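Side-chain contacts in O-succinylhomoserine sulfhydrylase (Mycobacterium tuberculosis, PDB 3NDN), which probably catalyses the pyridoxal-phosphate-dependent formation of L-homocysteine from O-succinyl-L-homoserine and hydrogen sulfide, a step of methionine biosynthesis: residues N285-A288 against Q289-E293; G398-T402 against D403-A407. All coordinates share one frame; numbering follows the deposited sequence.

How the interactions relate
Interaction 1 is a run of successive turns inside helix 277-296. Interaction 2 is the N-terminal start of helix 402-413. Their centres lie about 10 Å apart, and the two helices touch here. A salt bridge joins Arg290 NH2 of 285-293 to Asp403 OD1 of 398-407 at 3.1 Å. A probable hydrogen bond links Ser287 OG to Thr402 OG1, also at 3.1 Å. The Arg290 guanidinium further packs on Thr402 and Ile406, with NH1 3.6 Å from Thr402 CB. Each interaction is local to its own helix; the pairs between them join the two helices. Neither contains Lys227, the predicted attachment site of pyridoxal phosphate.

Interaction 1: residues N285-A288 against Q289-E293; sequences NASA and QRIAE
Ala288 and Gln289 are consecutive residues that tie neighbouring turns of one alpha helix together. Ala288 O accepts from Ala292 N at 2.9 Å, and Ala292 CB lies 3.4 Å from Ala288 O. Gln289 N donates to Asn285 O at 3.1 Å. Gln289 CB rests 3.5 Å from Ala286 O.

Gln289 leaves the backbone with CG anti to N (chi1 179°) and then bends at chi2 (83°). With this bend the amide faces two partners. Gln289 OE1 takes a 2.7 Å hydrogen bond from a water O, which also donates a weak one to Asn285 OD1. Asn285 OD1 is held as well by Gly326 N. NE2 of Gln289 points the other way, to Glu293 OE2 at 3.2 Å. This bond is fairly straight (161°). The oxygen lies near the amide plane, but it is met from above the carboxylate plane.

Ser287 adds a backbone bond from Ile291 N to its O. The Ile291 side chain lies alongside this turn, with CG1 3.5 Å from Ser287 O and CD1 beside the serine hydroxyl. That hydroxyl probably shares a hydrogen bond with Thr402 OG1.

On one side of helix 277-296, Arg290 and Ile291 pack against helix 402-413. Asn285 and Gln289 instead touch Tyr306, in the loop after strand 301-305.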
loop_
_atom_site.group_PDB
_atom_site.type_symbol
_atom_site.label_atom_id
_atom_site.label_comp_id
_atom_site.label_asym_id
_atom_site.label_seq_id
_atom_site.Cartn_x
_atom_site.Cartn_y
_atom_site.Cartn_z
ATOM N N ASN A 285 5.354 15.750 24.616
ATOM C CA ASN A 285 4.903 16.708 25.645
ATOM C C ASN A 285 6.002 17.031 26.657
ATOM O O ASN A 285 6.225 18.199 26.964
ATOM C CB ASN A 285 3.646 16.190 26.353
ATOM C CG ASN A 285 3.127 17.149 27.430
ATOM O OD1 ASN A 285 2.489 18.157 27.131
ATOM N ND2 ASN A 285 3.357 16.796 28.694
ATOM N N ALA A 286 6.703 16.002 27.163
ATOM C CA ALA A 286 7.791 16.208 28.108
ATOM C C ALA A 286 8.953 16.975 27.480
ATOM O O ALA A 286 9.572 17.853 28.127
ATOM C CB ALA A 286 8.270 14.862 28.699
ATOM N N SER A 287 9.242 16.646 26.220
ATOM C CA SER A 287 10.303 17.305 25.453
ATOM C C SER A 287 9.970 18.787 25.203
ATOM O O SER A 287 10.824 19.672 25.394
ATOM C CB SER A 287 10.538 16.546 24.137
ATOM O OG SER A 287 11.581 17.131 23.369
ATOM N N ALA A 288 8.722 19.061 24.831
ATOM C CA ALA A 288 8.279 20.453 24.598
ATOM C C ALA A 288 8.350 21.314 25.892
ATOM O O ALA A 288 8.739 22.504 25.852
ATOM C CB ALA A 288 6.887 20.461 24.009
ATOM N N GLN A 289 8.013 20.706 27.037
ATOM C CA GLN A 289 8.121 21.381 28.352
ATOM C C GLN A 289 9.566 21.822 28.609
ATOM O O GLN A 289 9.800 22.949 29.052
ATOM C CB GLN A 289 7.639 20.436 29.469
ATOM C CG GLN A 289 7.706 20.998 30.895
ATOM C CD GLN A 289 6.508 21.861 31.258
ATOM O OE1 GLN A 289 5.357 21.501 31.002
ATOM N NE2 GLN A 289 6.775 22.993 31.898
ATOM N N ARG A 290 10.531 20.936 28.342
ATOM C CA ARG A 290 11.957 21.263 28.514
ATOM C C ARG A 290 12.433 22.370 27.563
ATOM O O ARG A 290 13.227 23.227 27.949
ATOM C CB ARG A 290 12.863 20.019 28.347
ATOM C CG ARG A 290 12.884 19.034 29.522
ATOM C CD ARG A 290 13.941 17.919 29.319
ATOM N NE ARG A 290 15.276 18.478 29.094
ATOM C CZ ARG A 290 16.336 17.812 28.633
ATOM N NH1 ARG A 290 16.265 16.519 28.334
ATOM N NH2 ARG A 290 17.488 18.453 28.468
ATOM N N ILE A 291 11.972 22.321 26.317
ATOM C CA ILE A 291 12.327 23.318 25.288
ATOM C C ILE A 291 11.738 24.708 25.615
ATOM O O ILE A 291 12.411 25.737 25.439
ATOM C CB ILE A 291 11.955 22.797 23.834
ATOM C CG1 ILE A 291 12.917 21.678 23.412
ATOM C CG2 ILE A 291 11.997 23.930 22.778
ATOM C CD1 ILE A 291 12.417 20.775 22.257
ATOM N N ALA A 292 10.507 24.734 26.123
ATOM C CA ALA A 292 9.862 25.984 26.542
ATOM C C ALA A 292 10.633 26.658 27.680
ATOM O O ALA A 292 10.850 27.874 27.656
ATOM C CB ALA A 292 8.420 25.723 26.963
ATOM N N GLU A 293 11.069 25.855 28.657
ATOM C CA GLU A 293 11.863 26.357 29.778
ATOM C C GLU A 293 13.251 26.875 29.341
ATOM O O GLU A 293 13.750 27.883 29.873
ATOM C CB GLU A 293 11.969 25.277 30.874
ATOM C CG GLU A 293 10.624 24.955 31.546
ATOM C CD GLU A 293 10.644 23.675 32.378
ATOM O OE1 GLU A 293 11.625 22.900 32.286
ATOM O OE2 GLU A 293 9.661 23.434 33.116
HETATM O O HOH W 1 3.662 19.964 29.619
#

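Interaction 2: residues G398-T402 against D403-A407; sequences GLEDT and DDLIA
Asp401 is the N-cap of helix 402-413, and its carboxylate reaches forward to Asp403 and Asp404 in the first turn. CG stands anti to the backbone N (chi1 -173°), which brings OD2 over the amides that start the helix. Asp401 OD2 accepts from Asp403 N at 3.0 Å and from Asp404 N at 3.3 Å. Both capping bonds are weak and bent.

The backbone takes over from the cap. Asp401 O accepts from Leu405 N at 3.2 Å, and Thr402 O receives a straighter bond (167°) from Ile406 N.

Three acidic groups gather at this helix start. Asp401 OD2 is 3.8 Å from Asp403 OD2, with the two carboxylate planes turned 63° apart. Asp404 approaches from another direction, laying its OD2 3.4 Å from Asp401 CB. The helix dipole and nearby partners probably ease this crowding of charge. Arg290 forms a salt bridge with Asp403 OD1, while Ser26 N and Thr29 OG1 of the second subunit bond to Asp404 OD2.

Van der Waals contacts complete the turn. Leu405 crosses Glu400 at about a right angle, its two methyls against Glu400 OE1. Ser365 OG hydrogen-bonds to OE1, and Arg33 NE of the second subunit forms a salt bridge with OE2. The cap therefore lies where the loop after strand 392-396 meets the neighbouring subunit. Further along, Thr402 and Ile406 make a nonpolar contact through methyls, CG2 of Thr402 lying 3.9 Å from CD1 of Ile406.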
loop_
_atom_site.group_PDB
_atom_site.type_symbol
_atom_site.label_atom_id
_atom_site.label_comp_id
_atom_site.label_asym_id
_atom_site.label_seq_id
_atom_site.Cartn_x
_atom_site.Cartn_y
_atom_site.Cartn_z
ATOM N N GLY A 398 9.018 16.947 17.968
ATOM C CA GLY A 398 8.901 15.538 17.608
ATOM C C GLY A 398 9.591 14.600 18.601
ATOM O O GLY A 398 9.483 14.775 19.817
ATOM N N LEU A 399 10.303 13.611 18.065
ATOM C CA LEU A 399 10.847 12.499 18.848
ATOM C C LEU A 399 12.374 12.412 18.894
ATOM O O LEU A 399 12.929 11.509 19.534
ATOM C CB LEU A 399 10.235 11.162 18.350
ATOM C CG LEU A 399 8.737 10.929 18.576
ATOM C CD1 LEU A 399 8.240 9.603 17.944
ATOM C CD2 LEU A 399 8.372 10.970 20.062
ATOM N N GLU A 400 13.072 13.348 18.251
ATOM C CA GLU A 400 14.541 13.391 18.356
ATOM C C GLU A 400 14.984 13.627 19.828
ATOM O O GLU A 400 14.185 14.092 20.660
ATOM C CB GLU A 400 15.153 14.450 17.421
ATOM C CG GLU A 400 14.673 14.403 15.967
ATOM C CD GLU A 400 13.482 15.328 15.686
ATOM O OE1 GLU A 400 12.644 15.546 16.577
ATOM O OE2 GLU A 400 13.362 15.820 14.551
ATOM N N ASP A 401 16.219 13.239 20.150
ATOM C CA ASP A 401 16.809 13.513 21.480
ATOM C C ASP A 401 16.633 14.990 21.867
ATOM O O ASP A 401 16.924 15.874 21.071
ATOM C CB ASP A 401 18.301 13.145 21.487
ATOM C CG ASP A 401 18.928 13.231 22.874
ATOM O OD1 ASP A 401 18.799 12.268 23.654
ATOM O OD2 ASP A 401 19.572 14.259 23.186
ATOM N N THR A 402 16.132 15.247 23.075
ATOM C CA THR A 402 15.867 16.628 23.523
ATOM C C THR A 402 17.146 17.481 23.542
ATOM O O THR A 402 17.125 18.674 23.212
ATOM C CB THR A 402 15.149 16.667 24.905
ATOM O OG1 THR A 402 13.993 15.820 24.862
ATOM C CG2 THR A 402 14.705 18.091 25.253
ATOM N N ASP A 403 18.257 16.854 23.915
ATOM C CA ASP A 403 19.558 17.526 23.933
ATOM C C ASP A 403 20.038 17.933 22.534
ATOM O O ASP A 403 20.670 18.967 22.374
ATOM C CB ASP A 403 20.616 16.627 24.596
ATOM C CG ASP A 403 20.356 16.395 26.083
ATOM O OD1 ASP A 403 19.742 17.268 26.752
ATOM O OD2 ASP A 403 20.807 15.336 26.582
ATOM N N ASP A 404 19.756 17.108 21.524
ATOM C CA ASP A 404 20.162 17.411 20.150
ATOM C C ASP A 404 19.336 18.596 19.603
ATOM O O ASP A 404 19.859 19.425 18.850
ATOM C CB ASP A 404 19.999 16.182 19.220
ATOM C CG ASP A 404 21.005 15.043 19.508
ATOM O OD1 ASP A 404 22.125 15.300 19.997
ATOM O OD2 ASP A 404 20.676 13.867 19.208
ATOM N N LEU A 405 18.056 18.667 19.979
ATOM C CA LEU A 405 17.166 19.764 19.544
ATOM C C LEU A 405 17.550 21.109 20.189
ATOM O O LEU A 405 17.572 22.150 19.515
ATOM C CB LEU A 405 15.698 19.428 19.815
ATOM C CG LEU A 405 15.065 18.282 18.990
ATOM C CD1 LEU A 405 13.746 17.827 19.593
ATOM C CD2 LEU A 405 14.866 18.710 17.522
ATOM N N ILE A 406 17.828 21.078 21.487
ATOM C CA ILE A 406 18.296 22.274 22.221
ATOM C C ILE A 406 19.606 22.829 21.655
ATOM O O ILE A 406 19.736 24.041 21.470
ATOM C CB ILE A 406 18.362 22.029 23.759
ATOM C CG1 ILE A 406 16.937 22.001 24.327
ATOM C CG2 ILE A 406 19.179 23.140 24.461
ATOM C CD1 ILE A 406 16.792 21.396 25.719
ATOM N N ALA A 407 20.566 21.945 21.379
ATOM C CA ALA A 407 21.798 22.311 20.691
ATOM C C ALA A 407 21.555 23.027 19.346
ATOM O O ALA A 407 22.210 24.018 19.069
ATOM C CB ALA A 407 22.708 21.078 20.487
#